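Side-chain contacts in uncharacterized protein (PDB 4Q0Y), which is of unknown function but adopts a Hot Dog, thioesterase-like fold and is assembled as a dimer in the crystal: residues B[36-41]-B[120-125]; B[40-45]-B[102-107]; B[70-75]-B[125-130]. All coordinates share one frame; numbering follows the deposited sequence. Where two conformers were deposited one is given.

Contact 1 of 3, residues B[36-41]-B[120-125]; sequences LSKFKV and TNILKE
K38 lays the root of its side chain against I122, with CB of K38 3.8 Å from CG2 of I122, while the far end of the same chain reaches one turn further along the opposite helix to E125. That span requires an extended lysine, and the torsions supply it: beyond CG every bond is close to anti. At the tip, NZ of K38 donates to OE1 of E125 over 2.8 Å, a salt bridge in which the ammonium group approaches OE1 from above the carboxylate plane, 39° out of it. The two side chains cross at roughly a right angle, and CE of K38 also comes to 3.7 Å from OE1 of E125. E34, one turn earlier on the helix of K38, forms a second salt bridge with NZ, and the ammonium group is thus shared between two carboxylates on different helices. Beneath the salt bridge lies an apolar layer. CD2 of L123 approaches the edge of the F39 ring, near its plane, at 3.9 Å from CE1 of F39; the ring is placed there by its first torsion, CG lying opposite the backbone N (chi1 -163°). Further in, F39 and L123 both rest on I93 of strand 83-95. Residues 36-41 and 120-125 run nearly antiparallel, their axes 9.8 Å apart at an angle of 147°, and the apolar contact between them is one leucine methyl at the ring edge and one isoleucine methyl on the lysine CB. T48 of the second subunit also packs on K38. The contact is that of two antiparallel helices lying side by side on an antiparallel sheet, helix 33-44 being consistent with the central helix of the Hot Dog fold.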
ATOM      1  N   LEU B  36       9.560   2.891   2.774  1.00 14.48           N
ATOM      2  CA  LEU B  36       9.314   3.232   1.364  1.00 12.89           C
ATOM      3  C   LEU B  36       7.985   2.663   0.865  1.00 13.46           C
ATOM      4  O   LEU B  36       7.207   3.384   0.186  1.00 13.27           O
ATOM      5  CB  LEU B  36      10.472   2.791   0.478  1.00 14.34           C
ATOM      6  CG  LEU B  36      11.812   3.485   0.761  1.00 15.75           C
ATOM      7  CD1 LEU B  36      12.897   2.841  -0.077  1.00 17.20           C
ATOM      8  CD2 LEU B  36      11.747   4.986   0.524  1.00 16.97           C
ATOM      9  N   SER B  37       7.709   1.410   1.221  1.00 14.15           N
ATOM     10  CA  SER B  37       6.434   0.746   0.868  1.00 15.42           C
ATOM     11  C   SER B  37       5.230   1.501   1.454  1.00 15.55           C
ATOM     12  O   SER B  37       4.270   1.774   0.741  1.00 14.49           O
ATOM     13  CB  SER B  37       6.431  -0.712   1.350  1.00 19.04           C
ATOM     14  OG  SER B  37       5.149  -1.350   1.294  1.00 19.08           O
ATOM     15  N   LYS B  38       5.326   1.893   2.731  1.00 15.03           N
ATOM     16  CA  LYS B  38       4.258   2.676   3.355  1.00 15.44           C
ATOM     17  C   LYS B  38       4.046   4.048   2.684  1.00 13.97           C
ATOM     18  O   LYS B  38       2.887   4.464   2.438  1.00 15.39           O
ATOM     19  CB  LYS B  38       4.503   2.846   4.842  1.00 17.34           C
ATOM     20  CG  LYS B  38       4.344   1.578   5.650  1.00 16.29           C
ATOM     21  CD  LYS B  38       4.917   1.770   7.041  1.00 20.06           C
ATOM     22  CE  LYS B  38       4.804   0.562   7.912  1.00 23.91           C
ATOM     23  NZ  LYS B  38       5.376   0.793   9.275  1.00 28.51           N
ATOM     24  N   PHE B  39       5.131   4.717   2.307  1.00 13.04           N
ATOM     25  CA  PHE B  39       5.007   6.020   1.602  1.00 12.97           C
ATOM     26  C   PHE B  39       4.421   5.855   0.196  1.00 12.58           C
ATOM     27  O   PHE B  39       3.599   6.667  -0.235  1.00 12.31           O
ATOM     28  CB  PHE B  39       6.323   6.761   1.535  1.00 14.19           C
ATOM     29  CG  PHE B  39       6.161   8.226   1.211  1.00 13.06           C
ATOM     30  CD1 PHE B  39       5.563   9.071   2.135  1.00 15.89           C
ATOM     31  CD2 PHE B  39       6.514   8.729  -0.028  1.00 17.07           C
ATOM     32  CE1 PHE B  39       5.366  10.416   1.831  1.00 17.27           C
ATOM     33  CE2 PHE B  39       6.342  10.073  -0.340  1.00 17.36           C
ATOM     34  CZ  PHE B  39       5.764  10.915   0.591  1.00 18.49           C
ATOM     35  N   LYS B  40       4.800   4.783  -0.495  1.00 14.01           N
ATOM     36  CA  LYS B  40       4.223   4.466  -1.821  1.00 14.02           C
ATOM     37  C   LYS B  40       2.704   4.385  -1.747  1.00 13.52           C
ATOM     38  O   LYS B  40       2.004   4.938  -2.596  1.00 15.28           O
ATOM     39  CB  LYS B  40       4.776   3.149  -2.380  1.00 15.39           C
ATOM     40  CG  LYS B  40       4.271   2.820  -3.786  1.00 19.29           C
ATOM     41  CD  LYS B  40       4.729   1.435  -4.251  1.00 23.11           C
ATOM     42  CE  LYS B  40       3.604   0.434  -4.332  1.00 28.26           C
ATOM     43  NZ  LYS B  40       4.044  -0.850  -4.943  1.00 28.79           N
ATOM     44  N   VAL B  41       2.210   3.642  -0.761  1.00 15.26           N
ATOM     45  CA  VAL B  41       0.783   3.408  -0.603  1.00 17.60           C
ATOM     46  C   VAL B  41       0.039   4.745  -0.428  1.00 16.81           C
ATOM     47  O   VAL B  41      -0.971   4.980  -1.091  1.00 18.32           O
ATOM     48  CB  VAL B  41       0.495   2.429   0.551  1.00 18.95           C
ATOM     49  CG1 VAL B  41      -0.978   2.414   0.934  1.00 20.92           C
ATOM     50  CG2 VAL B  41       0.954   1.020   0.146  1.00 21.94           C
ATOM     51  N   THR B 120      -1.303  10.164   9.267  1.00 16.37           N
ATOM     52  CA  THR B 120      -0.286  10.853  10.066  1.00 15.79           C
ATOM     53  C   THR B 120       0.534   9.867  10.894  1.00 16.94           C
ATOM     54  O   THR B 120       1.754  10.014  10.959  1.00 16.93           O
ATOM     55  CB  THR B 120      -0.934  11.928  10.962  1.00 18.63           C
ATOM     56  OG1 THR B 120      -1.423  12.955  10.112  1.00 17.01           O
ATOM     57  CG2 THR B 120       0.054  12.549  11.958  1.00 19.68           C
ATOM     58  N   ASN B 121      -0.124   8.873  11.485  1.00 17.50           N
ATOM     59  CA  ASN B 121       0.558   7.857  12.290  1.00 19.96           C
ATOM     60  C   ASN B 121       1.575   7.078  11.430  1.00 17.90           C
ATOM     61  O   ASN B 121       2.721   6.841  11.849  1.00 17.46           O
ATOM     62  CB  ASN B 121      -0.479   6.940  12.974  1.00 24.02           C
ATOM     63  CG  ASN B 121      -1.332   7.672  14.026  1.00 29.52           C
ATOM     64  OD1 ASN B 121      -1.002   8.769  14.495  1.00 34.60           O
ATOM     65  ND2 ASN B 121      -2.441   7.060  14.391  1.00 34.78           N
ATOM     66  N   ILE B 122       1.176   6.757  10.197  1.00 15.86           N
ATOM     67  CA  ILE B 122       2.067   6.087   9.230  1.00 18.15           C
ATOM     68  C   ILE B 122       3.247   7.020   8.855  1.00 15.86           C
ATOM     69  O   ILE B 122       4.396   6.582   8.822  1.00 15.94           O
ATOM     70  CB  ILE B 122       1.296   5.605   7.978  1.00 18.72           C
ATOM     71  CG1 ILE B 122       0.275   4.529   8.364  1.00 22.77           C
ATOM     72  CG2 ILE B 122       2.248   5.083   6.896  1.00 18.61           C
ATOM     73  CD1 ILE B 122      -0.788   4.302   7.310  1.00 26.60           C
ATOM     74  N   LEU B 123       2.957   8.292   8.574  1.00 14.48           N
ATOM     75  CA  LEU B 123       4.000   9.268   8.250  1.00 15.16           C
ATOM     76  C   LEU B 123       5.001   9.456   9.379  1.00 14.69           C
ATOM     77  O   LEU B 123       6.204   9.558   9.121  1.00 14.97           O
ATOM     78  CB  LEU B 123       3.408  10.612   7.840  1.00 14.67           C
ATOM     79  CG  LEU B 123       2.679  10.599   6.493  1.00 16.14           C
ATOM     80  CD1 LEU B 123       1.875  11.884   6.356  1.00 17.27           C
ATOM     81  CD2 LEU B 123       3.632  10.425   5.326  1.00 16.09           C
ATOM     82  N   LYS B 124       4.501   9.450  10.620  1.00 15.53           N
ATOM     83  CA  LYS B 124       5.379   9.468  11.805  1.00 16.96           C
ATOM     84  C   LYS B 124       6.331   8.271  11.866  1.00 19.30           C
ATOM     85  O   LYS B 124       7.491   8.440  12.224  1.00 22.13           O
ATOM     86  CB  LYS B 124       4.582   9.629  13.102  1.00 17.18           C
ATOM     87  CG  LYS B 124       3.989  11.034  13.214  1.00 19.15           C
ATOM     88  CD  LYS B 124       2.917  11.203  14.277  1.00 21.68           C
ATOM     89  CE  LYS B 124       3.423  10.939  15.676  1.00 27.07           C
ATOM     90  NZ  LYS B 124       2.346  11.238  16.671  1.00 26.16           N
ATOM     91  N   GLU B 125       5.859   7.088  11.454  1.00 19.23           N
ATOM     92  CA  GLU B 125       6.719   5.902  11.356  1.00 22.40           C
ATOM     93  C   GLU B 125       7.801   6.075  10.277  1.00 19.13           C
ATOM     94  O   GLU B 125       8.976   5.737  10.506  1.00 19.54           O
ATOM     95  CB  GLU B 125       5.921   4.617  11.092  1.00 23.34           C
ATOM     96  CG  GLU B 125       5.029   4.229  12.257  1.00 25.08           C
ATOM     97  CD  GLU B 125       3.964   3.196  11.928  1.00 28.97           C
ATOM     98  OE1 GLU B 125       3.909   2.676  10.792  1.00 27.63           O
ATOM     99  OE2 GLU B 125       3.141   2.949  12.834  1.00 36.61           O
TER

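Contact 2 of 3, residues B[40-45]-B[102-107]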
ATOM      1  N   LYS B  40       4.800   4.783  -0.495  1.00 14.01           N
ATOM      2  CA  LYS B  40       4.223   4.466  -1.821  1.00 14.02           C
ATOM      3  C   LYS B  40       2.704   4.385  -1.747  1.00 13.52           C
ATOM      4  O   LYS B  40       2.004   4.938  -2.596  1.00 15.28           O
ATOM      5  CB  LYS B  40       4.776   3.149  -2.380  1.00 15.39           C
ATOM      6  CG  LYS B  40       4.271   2.820  -3.786  1.00 19.29           C
ATOM      7  CD  LYS B  40       4.729   1.435  -4.251  1.00 23.11           C
ATOM      8  CE  LYS B  40       3.604   0.434  -4.332  1.00 28.26           C
ATOM      9  NZ  LYS B  40       4.044  -0.850  -4.943  1.00 28.79           N
ATOM     10  N   VAL B  41       2.210   3.642  -0.761  1.00 15.26           N
ATOM     11  CA  VAL B  41       0.783   3.408  -0.603  1.00 17.60           C
ATOM     12  C   VAL B  41       0.039   4.745  -0.428  1.00 16.81           C
ATOM     13  O   VAL B  41      -0.971   4.980  -1.091  1.00 18.32           O
ATOM     14  CB  VAL B  41       0.495   2.429   0.551  1.00 18.95           C
ATOM     15  CG1 VAL B  41      -0.978   2.414   0.934  1.00 20.92           C
ATOM     16  CG2 VAL B  41       0.954   1.020   0.146  1.00 21.94           C
ATOM     17  N   ILE B  42       0.580   5.628   0.418  1.00 17.09           N
ATOM     18  CA  ILE B  42       0.009   6.982   0.588  1.00 17.52           C
ATOM     19  C   ILE B  42      -0.004   7.746  -0.740  1.00 16.85           C
ATOM     20  O   ILE B  42      -1.061   8.267  -1.134  1.00 17.03           O
ATOM     21  CB  ILE B  42       0.764   7.793   1.665  1.00 17.80           C
ATOM     22  CG1 ILE B  42       0.454   7.185   3.031  1.00 21.61           C
ATOM     23  CG2 ILE B  42       0.397   9.289   1.590  1.00 16.55           C
ATOM     24  CD1 ILE B  42       1.354   7.674   4.140  1.00 22.47           C
HETATM   25  N   MSE B  43       1.136   7.768  -1.437  1.00 17.25           N
HETATM   26  CA  MSE B  43       1.269   8.516  -2.697  1.00 17.68           C
HETATM   27  C   MSE B  43       0.317   8.008  -3.767  1.00 18.90           C
HETATM   28  O   MSE B  43      -0.235   8.813  -4.529  1.00 21.03           O
HETATM   29  CB  MSE B  43       2.700   8.557  -3.224  1.00 17.33           C
HETATM   30  CG  MSE B  43       3.660   9.326  -2.306  1.00 16.91           C
HETATM   31 SE   MSE B  43       3.164  11.225  -2.083  0.75 18.08          SE
HETATM   32  CE  MSE B  43       3.359  11.722  -3.979  1.00 23.60           C
ATOM     33  N   ASN B  44       0.097   6.693  -3.831  1.00 15.36           N
ATOM     34  CA  ASN B  44      -0.874   6.115  -4.781  1.00 15.97           C
ATOM     35  C   ASN B  44      -2.353   6.248  -4.370  1.00 18.37           C
ATOM     36  O   ASN B  44      -3.232   5.899  -5.160  1.00 20.54           O
ATOM     37  CB  ASN B  44      -0.580   4.636  -5.047  1.00 17.95           C
ATOM     38  CG  ASN B  44       0.571   4.427  -6.008  1.00 20.28           C
ATOM     39  OD1 ASN B  44       0.870   5.284  -6.846  1.00 23.45           O
ATOM     40  ND2 ASN B  44       1.150   3.256  -5.963  1.00 18.11           N
ATOM     41  N   SER B  45      -2.618   6.704  -3.149  1.00 17.37           N
ATOM     42  CA  SER B  45      -3.973   6.806  -2.645  1.00 18.73           C
ATOM     43  C   SER B  45      -4.427   8.247  -2.376  1.00 17.08           C
ATOM     44  O   SER B  45      -5.533   8.440  -1.840  1.00 18.90           O
ATOM     45  CB  SER B  45      -4.103   5.905  -1.421  1.00 20.18           C
ATOM     46  OG  SER B  45      -3.421   6.437  -0.339  1.00 24.18           O
ATOM     47  N   SER B 102      -1.812  15.929   8.738  1.00 14.77           N
ATOM     48  CA  SER B 102      -0.602  16.170   7.984  1.00 13.94           C
ATOM     49  C   SER B 102      -0.925  16.758   6.634  1.00 14.81           C
ATOM     50  O   SER B 102      -2.060  16.638   6.176  1.00 14.64           O
ATOM     51  CB  SER B 102       0.204  14.873   7.801  1.00 14.75           C
ATOM     52  OG  SER B 102       0.569  14.333   9.055  1.00 16.03           O
ATOM     53  N   TYR B 103       0.078  17.365   6.005  1.00 14.98           N
ATOM     54  CA  TYR B 103      -0.055  17.991   4.687  1.00 14.20           C
ATOM     55  C   TYR B 103       1.082  17.580   3.764  1.00 14.04           C
ATOM     56  O   TYR B 103       2.229  17.509   4.184  1.00 14.25           O
ATOM     57  CB  TYR B 103      -0.056  19.496   4.796  1.00 14.32           C
ATOM     58  CG  TYR B 103      -1.202  20.020   5.633  1.00 17.20           C
ATOM     59  CD1 TYR B 103      -1.104  20.077   7.026  1.00 18.96           C
ATOM     60  CD2 TYR B 103      -2.383  20.411   5.051  1.00 20.60           C
ATOM     61  CE1 TYR B 103      -2.170  20.533   7.808  1.00 22.27           C
ATOM     62  CE2 TYR B 103      -3.456  20.883   5.816  1.00 22.28           C
ATOM     63  CZ  TYR B 103      -3.338  20.942   7.188  1.00 24.89           C
ATOM     64  OH  TYR B 103      -4.412  21.385   7.935  1.00 31.84           O
ATOM     65  N   ILE B 104       0.736  17.354   2.492  1.00 14.70           N
ATOM     66  CA  ILE B 104       1.706  17.147   1.416  1.00 15.36           C
ATOM     67  C   ILE B 104       1.436  18.222   0.353  1.00 15.40           C
ATOM     68  O   ILE B 104       0.299  18.353  -0.096  1.00 17.15           O
ATOM     69  CB  ILE B 104       1.583  15.742   0.798  1.00 16.78           C
ATOM     70  CG1 ILE B 104       1.991  14.694   1.852  1.00 15.95           C
ATOM     71  CG2 ILE B 104       2.434  15.629  -0.480  1.00 18.67           C
ATOM     72  CD1 ILE B 104       1.660  13.265   1.481  1.00 18.08           C
ATOM     73  N   ILE B 105       2.466  18.995  -0.005  1.00 14.02           N
ATOM     74  CA  ILE B 105       2.362  20.047  -1.013  1.00 15.23           C
ATOM     75  C   ILE B 105       3.332  19.698  -2.141  1.00 13.31           C
ATOM     76  O   ILE B 105       4.475  19.368  -1.884  1.00 14.26           O
ATOM     77  CB  ILE B 105       2.737  21.426  -0.414  1.00 15.17           C
ATOM     78  CG1 ILE B 105       1.820  21.793   0.769  1.00 17.58           C
ATOM     79  CG2 ILE B 105       2.718  22.525  -1.483  1.00 15.91           C
ATOM     80  CD1 ILE B 105       2.364  22.929   1.616  1.00 19.75           C
ATOM     81  N   PHE B 106       2.881  19.815  -3.379  1.00 14.16           N
ATOM     82  CA  PHE B 106       3.752  19.529  -4.533  1.00 12.90           C
ATOM     83  C   PHE B 106       4.489  20.825  -4.858  1.00 13.32           C
ATOM     84  O   PHE B 106       3.862  21.810  -5.223  1.00 14.27           O
ATOM     85  CB  PHE B 106       2.932  19.005  -5.708  1.00 13.38           C
ATOM     86  CG  PHE B 106       2.507  17.571  -5.551  1.00 13.99           C
ATOM     87  CD1 PHE B 106       1.496  17.224  -4.673  1.00 15.15           C
ATOM     88  CD2 PHE B 106       3.151  16.559  -6.242  1.00 13.04           C
ATOM     89  CE1 PHE B 106       1.132  15.905  -4.488  1.00 13.85           C
ATOM     90  CE2 PHE B 106       2.789  15.227  -6.067  1.00 14.20           C
ATOM     91  CZ  PHE B 106       1.764  14.899  -5.204  1.00 15.02           C
ATOM     92  N   SER B 107       5.814  20.815  -4.691  1.00 13.57           N
ATOM     93  CA  SER B 107       6.695  21.975  -4.888  1.00 13.48           C
ATOM     94  C   SER B 107       6.530  22.550  -6.289  1.00 13.54           C
ATOM     95  O   SER B 107       6.454  21.794  -7.270  1.00 15.86           O
ATOM     96  CB  SER B 107       8.175  21.591  -4.700  1.00 15.58           C
ATOM     97  OG  SER B 107       9.018  22.721  -4.914  1.00 18.84           O
TER
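M43, a selenomethionine, and F106 form the tight end of this contact: CE of M43 comes to 3.8 Å from CZ of F106 and to 4.1 Å from CE2 of F106, meeting the ring obliquely. The two side chains arrive from opposite directions, and the selenomethionine is folded to do so, with chi2 -61° and chi3 -62° curling its methyl group round to the ring. Packing is looser where I104 takes part. Its CD1 stands 4.2 Å from CG2 of I42 and 4.4 Å from SE of M43, so one methyl group spans both helix residues at longer range. No hydrogen bond crosses between the segments, and I42, M43 and I104 are buried, whereas F106 remains partly exposed at the strand's end. The short segment axes lie 12.1 Å apart at 68°, a separation bridged entirely by side chains. Around them, F89 of strand 83-95 touches M43 and meets the F106 ring edge-to-face, L115 of strand 112-115 packs on both I42 and I104, and helix 117-126 covers I42 through I122 and L123. The end of helix 33-44 is thereby laid across the sheet beside the second helix.

Contact 3 of 3, residues B[70-75]-B[125-130]; sequences YHIQPN and EIFLNV
Y70 and F127 point in contrary directions as they pass, and the rings meet obliquely, CD2 of Y70 lying 4.0 Å from CD1 of F127, an approach that is not a stack. The opposing directions carry the tyrosine hydroxyl out toward V130 and the phenylalanine ring in toward I72. I72 and F127 approach at a slant, and two branches of the isoleucine touch the ring. CD1 of I72 is 3.8 Å from CZ of F127, and CG2 of I72 is 3.9 Å from CE1 of F127. This grip follows from the isoleucine's first torsion (chi1 63°), which sets CG1 between the backbone N and carbonyl carbon while CG2 stands opposite the carbonyl carbon. One face of the F127 ring is covered from within its own segment by CG2 of I126, 3.7 Å above the plane and offset toward the rim. Farther out, Y70 runs alongside V130 in the contrary direction, CE2 of Y70 being 4.2 Å from CG2 of V130. The phenol end is polar and is joined to the turn through one water, which lies 2.7 Å from OH of Y70; the same water donates to O of F127 and accepts from N of V130. Three groups thus converge on it, two of them backbone atoms of the chain as it leaves helix 117-126. I30 of strand 26-30 packs on F127, while I27 touches both Y70 and V130. The chemistry is therefore graded: purely apolar packing holds the inner F127-I72 pair, and at the outer end a tyrosine presents carbon to V130 and its hydroxyl to a water that ties the strand to the backbone following the helix, without a direct hydrogen bond between the segments.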
ATOM      1  N   TYR B  70       9.678  18.610   6.511  1.00 13.15           N
ATOM      2  CA  TYR B  70      10.777  18.355   5.578  1.00 13.17           C
ATOM      3  C   TYR B  70      10.392  18.688   4.154  1.00 12.94           C
ATOM      4  O   TYR B  70       9.208  18.756   3.802  1.00 14.30           O
ATOM      5  CB  TYR B  70      11.165  16.890   5.629  1.00 12.70           C
ATOM      6  CG  TYR B  70      11.756  16.405   6.926  1.00 13.23           C
ATOM      7  CD1 TYR B  70      12.963  16.927   7.408  1.00 15.67           C
ATOM      8  CD2 TYR B  70      11.154  15.353   7.645  1.00 12.57           C
ATOM      9  CE1 TYR B  70      13.519  16.475   8.584  1.00 16.51           C
ATOM     10  CE2 TYR B  70      11.719  14.871   8.830  1.00 15.42           C
ATOM     11  CZ  TYR B  70      12.884  15.447   9.308  1.00 17.43           C
ATOM     12  OH  TYR B  70      13.470  15.008  10.472  1.00 17.88           O
ATOM     13  N   HIS B  71      11.416  18.950   3.334  1.00 10.38           N
ATOM     14  CA  HIS B  71      11.282  18.896   1.889  1.00 10.96           C
ATOM     15  C   HIS B  71      11.827  17.542   1.525  1.00 11.25           C
ATOM     16  O   HIS B  71      12.890  17.174   1.997  1.00 13.99           O
ATOM     17  CB  HIS B  71      12.072  20.008   1.223  1.00 11.20           C
ATOM     18  CG  HIS B  71      11.434  21.352   1.366  1.00 12.04           C
ATOM     19  ND1 HIS B  71      11.795  22.430   0.590  1.00 11.94           N
ATOM     20  CD2 HIS B  71      10.459  21.797   2.189  1.00 11.40           C
ATOM     21  CE1 HIS B  71      11.084  23.483   0.931  1.00 11.99           C
ATOM     22  NE2 HIS B  71      10.252  23.127   1.885  1.00 13.40           N
ATOM     23  N   ILE B  72      11.077  16.804   0.702  1.00 10.25           N
ATOM     24  CA  ILE B  72      11.424  15.448   0.351  1.00 10.77           C
ATOM     25  C   ILE B  72      11.337  15.199  -1.144  1.00 10.93           C
ATOM     26  O   ILE B  72      10.506  15.777  -1.861  1.00 11.29           O
ATOM     27  CB  ILE B  72      10.566  14.397   1.116  1.00 12.03           C
ATOM     28  CG1 ILE B  72       9.068  14.519   0.753  1.00 11.65           C
ATOM     29  CG2 ILE B  72      10.766  14.551   2.612  1.00 12.39           C
ATOM     30  CD1 ILE B  72       8.211  13.402   1.324  1.00 14.17           C
ATOM     31  N   GLN B  73      12.229  14.309  -1.596  1.00 12.18           N
ATOM     32  CA  GLN B  73      12.323  13.883  -2.987  1.00 12.83           C
ATOM     33  C   GLN B  73      12.234  12.366  -3.000  1.00 12.02           C
ATOM     34  O   GLN B  73      13.269  11.690  -2.865  1.00 12.87           O
ATOM     35  CB  GLN B  73      13.616  14.376  -3.626  1.00 13.75           C
ATOM     36  CG  GLN B  73      13.770  13.970  -5.099  1.00 15.66           C
ATOM     37  CD  GLN B  73      15.126  14.353  -5.663  1.00 20.37           C
ATOM     38  OE1 GLN B  73      15.649  15.450  -5.401  1.00 22.77           O
ATOM     39  NE2 GLN B  73      15.719  13.445  -6.416  1.00 22.81           N
ATOM     40  N   PRO B  74      11.013  11.821  -3.157  1.00 12.39           N
ATOM     41  CA  PRO B  74      10.890  10.385  -3.384  1.00 12.55           C
ATOM     42  C   PRO B  74      11.362  10.051  -4.790  1.00 13.08           C
ATOM     43  O   PRO B  74      10.937  10.709  -5.761  1.00 14.42           O
ATOM     44  CB  PRO B  74       9.382  10.111  -3.232  1.00 13.47           C
ATOM     45  CG  PRO B  74       8.729  11.407  -3.490  1.00 16.39           C
ATOM     46  CD  PRO B  74       9.686  12.456  -2.975  1.00 12.95           C
ATOM     47  N   ASN B  75      12.262   9.078  -4.877  1.00 13.05           N
ATOM     48  CA  ASN B  75      12.817   8.590  -6.115  1.00 13.04           C
ATOM     49  C   ASN B  75      12.124   7.281  -6.419  1.00 13.22           C
ATOM     50  O   ASN B  75      12.081   6.384  -5.573  1.00 14.42           O
ATOM     51  CB  ASN B  75      14.322   8.409  -5.969  1.00 14.95           C
ATOM     52  CG  ASN B  75      15.006   9.719  -5.702  1.00 16.09           C
ATOM     53  OD1 ASN B  75      14.912  10.640  -6.509  1.00 17.40           O
ATOM     54  ND2 ASN B  75      15.612   9.848  -4.539  1.00 18.19           N
ATOM     55  N   GLU B 125       5.859   7.088  11.454  1.00 19.23           N
ATOM     56  CA  GLU B 125       6.719   5.902  11.356  1.00 22.40           C
ATOM     57  C   GLU B 125       7.801   6.075  10.277  1.00 19.13           C
ATOM     58  O   GLU B 125       8.976   5.737  10.506  1.00 19.54           O
ATOM     59  CB  GLU B 125       5.921   4.617  11.092  1.00 23.34           C
ATOM     60  CG  GLU B 125       5.029   4.229  12.257  1.00 25.08           C
ATOM     61  CD  GLU B 125       3.964   3.196  11.928  1.00 28.97           C
ATOM     62  OE1 GLU B 125       3.909   2.676  10.792  1.00 27.63           O
ATOM     63  OE2 GLU B 125       3.141   2.949  12.834  1.00 36.61           O
ATOM     64  N   ILE B 126       7.394   6.581   9.120  1.00 15.84           N
ATOM     65  CA  ILE B 126       8.301   6.764   7.975  1.00 15.41           C
ATOM     66  C   ILE B 126       9.418   7.784   8.274  1.00 16.04           C
ATOM     67  O   ILE B 126      10.605   7.532   7.933  1.00 16.77           O
ATOM     68  CB  ILE B 126       7.552   7.216   6.705  1.00 16.68           C
ATOM     69  CG1 ILE B 126       6.603   6.113   6.248  1.00 17.62           C
ATOM     70  CG2 ILE B 126       8.516   7.605   5.576  1.00 16.43           C
ATOM     71  CD1 ILE B 126       5.486   6.611   5.355  1.00 18.30           C
ATOM     72  N   PHE B 127       9.045   8.887   8.911  1.00 16.78           N
ATOM     73  CA  PHE B 127       9.966   9.996   9.165  1.00 18.39           C
ATOM     74  C   PHE B 127      10.589  10.003  10.573  1.00 19.66           C
ATOM     75  O   PHE B 127      11.260  10.972  10.937  1.00 23.02           O
ATOM     76  CB  PHE B 127       9.310  11.321   8.779  1.00 18.99           C
ATOM     77  CG  PHE B 127       9.089  11.437   7.301  1.00 17.57           C
ATOM     78  CD1 PHE B 127      10.181  11.671   6.451  1.00 17.93           C
ATOM     79  CD2 PHE B 127       7.840  11.180   6.738  1.00 17.73           C
ATOM     80  CE1 PHE B 127      10.010  11.698   5.090  1.00 17.65           C
ATOM     81  CE2 PHE B 127       7.660  11.198   5.372  1.00 17.76           C
ATOM     82  CZ  PHE B 127       8.750  11.467   4.540  1.00 18.81           C
ATOM     83  N   LEU B 128      10.442   8.912  11.328  1.00 21.42           N
ATOM     84  CA  LEU B 128      11.105   8.766  12.635  1.00 25.37           C
ATOM     85  C   LEU B 128      12.624   8.651  12.423  1.00 25.69           C
ATOM     86  O   LEU B 128      13.042   7.854  11.587  1.00 25.89           O
ATOM     87  CB  LEU B 128      10.616   7.490  13.349  1.00 26.64           C
ATOM     88  CG  LEU B 128      11.214   7.074  14.703  1.00 32.40           C
ATOM     89  CD1 LEU B 128      10.937   8.134  15.752  1.00 33.39           C
ATOM     90  CD2 LEU B 128      10.645   5.735  15.131  1.00 35.61           C
ATOM     91  N   ASN B 129      13.410   9.441  13.161  1.00 27.11           N
ATOM     92  CA  ASN B 129      14.884   9.334  13.160  0.50 29.69           C
ATOM     93  C   ASN B 129      15.535   9.333  11.764  1.00 26.17           C
ATOM     94  O   ASN B 129      16.321   8.422  11.424  1.00 26.58           O
ATOM     95  CB  ASN B 129      15.336   8.083  13.941  0.50 31.48           C
ATOM     96  CG  ASN B 129      14.939   8.116  15.402  0.50 34.25           C
ATOM     97  OD1 ASN B 129      14.953   9.165  16.042  0.50 37.21           O
ATOM     98  ND2 ASN B 129      14.606   6.952  15.942  0.50 33.99           N
ATOM     99  N   VAL B 130      15.200  10.325  10.947  1.00 25.02           N
ATOM    100  CA  VAL B 130      15.894  10.523   9.664  1.00 23.67           C
ATOM    101  C   VAL B 130      17.306  10.948  10.060  1.00 26.17           C
ATOM    102  O   VAL B 130      17.483  11.907  10.814  1.00 26.43           O
ATOM    103  CB  VAL B 130      15.302  11.637   8.799  1.00 22.91           C
ATOM    104  CG1 VAL B 130      16.142  11.848   7.517  1.00 21.65           C
ATOM    105  CG2 VAL B 130      13.853  11.329   8.440  1.00 20.96           C
TER
HETATM  106  O   HOH W   1      13.327  12.549  11.655  1.00 18.23           O

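In the fold
Following the chain from the N terminus, helix 33-44 supplies the first segments of contacts 1 and 2, which overlap at K40 and V41. Contact 2 closes on strand 102-106, its span lying inside that of contact 1, which runs on to helix 117-126. Contact 3 starts within both spans, on strand 68-80, and closes at 125-130, sharing E125 with contact 1 and running past it, so it crosses each. Contacts 1 and 2 meet where CD2 of L123 lies 3.8 Å from CD1 of I42; contacts 1 and 3 meet where CZ of F39 lies 3.6 Å from CD1 of I72. Together they tie both helices to one antiparallel sheet, at strands 68-80 and 102-106, and to the C-terminal segment.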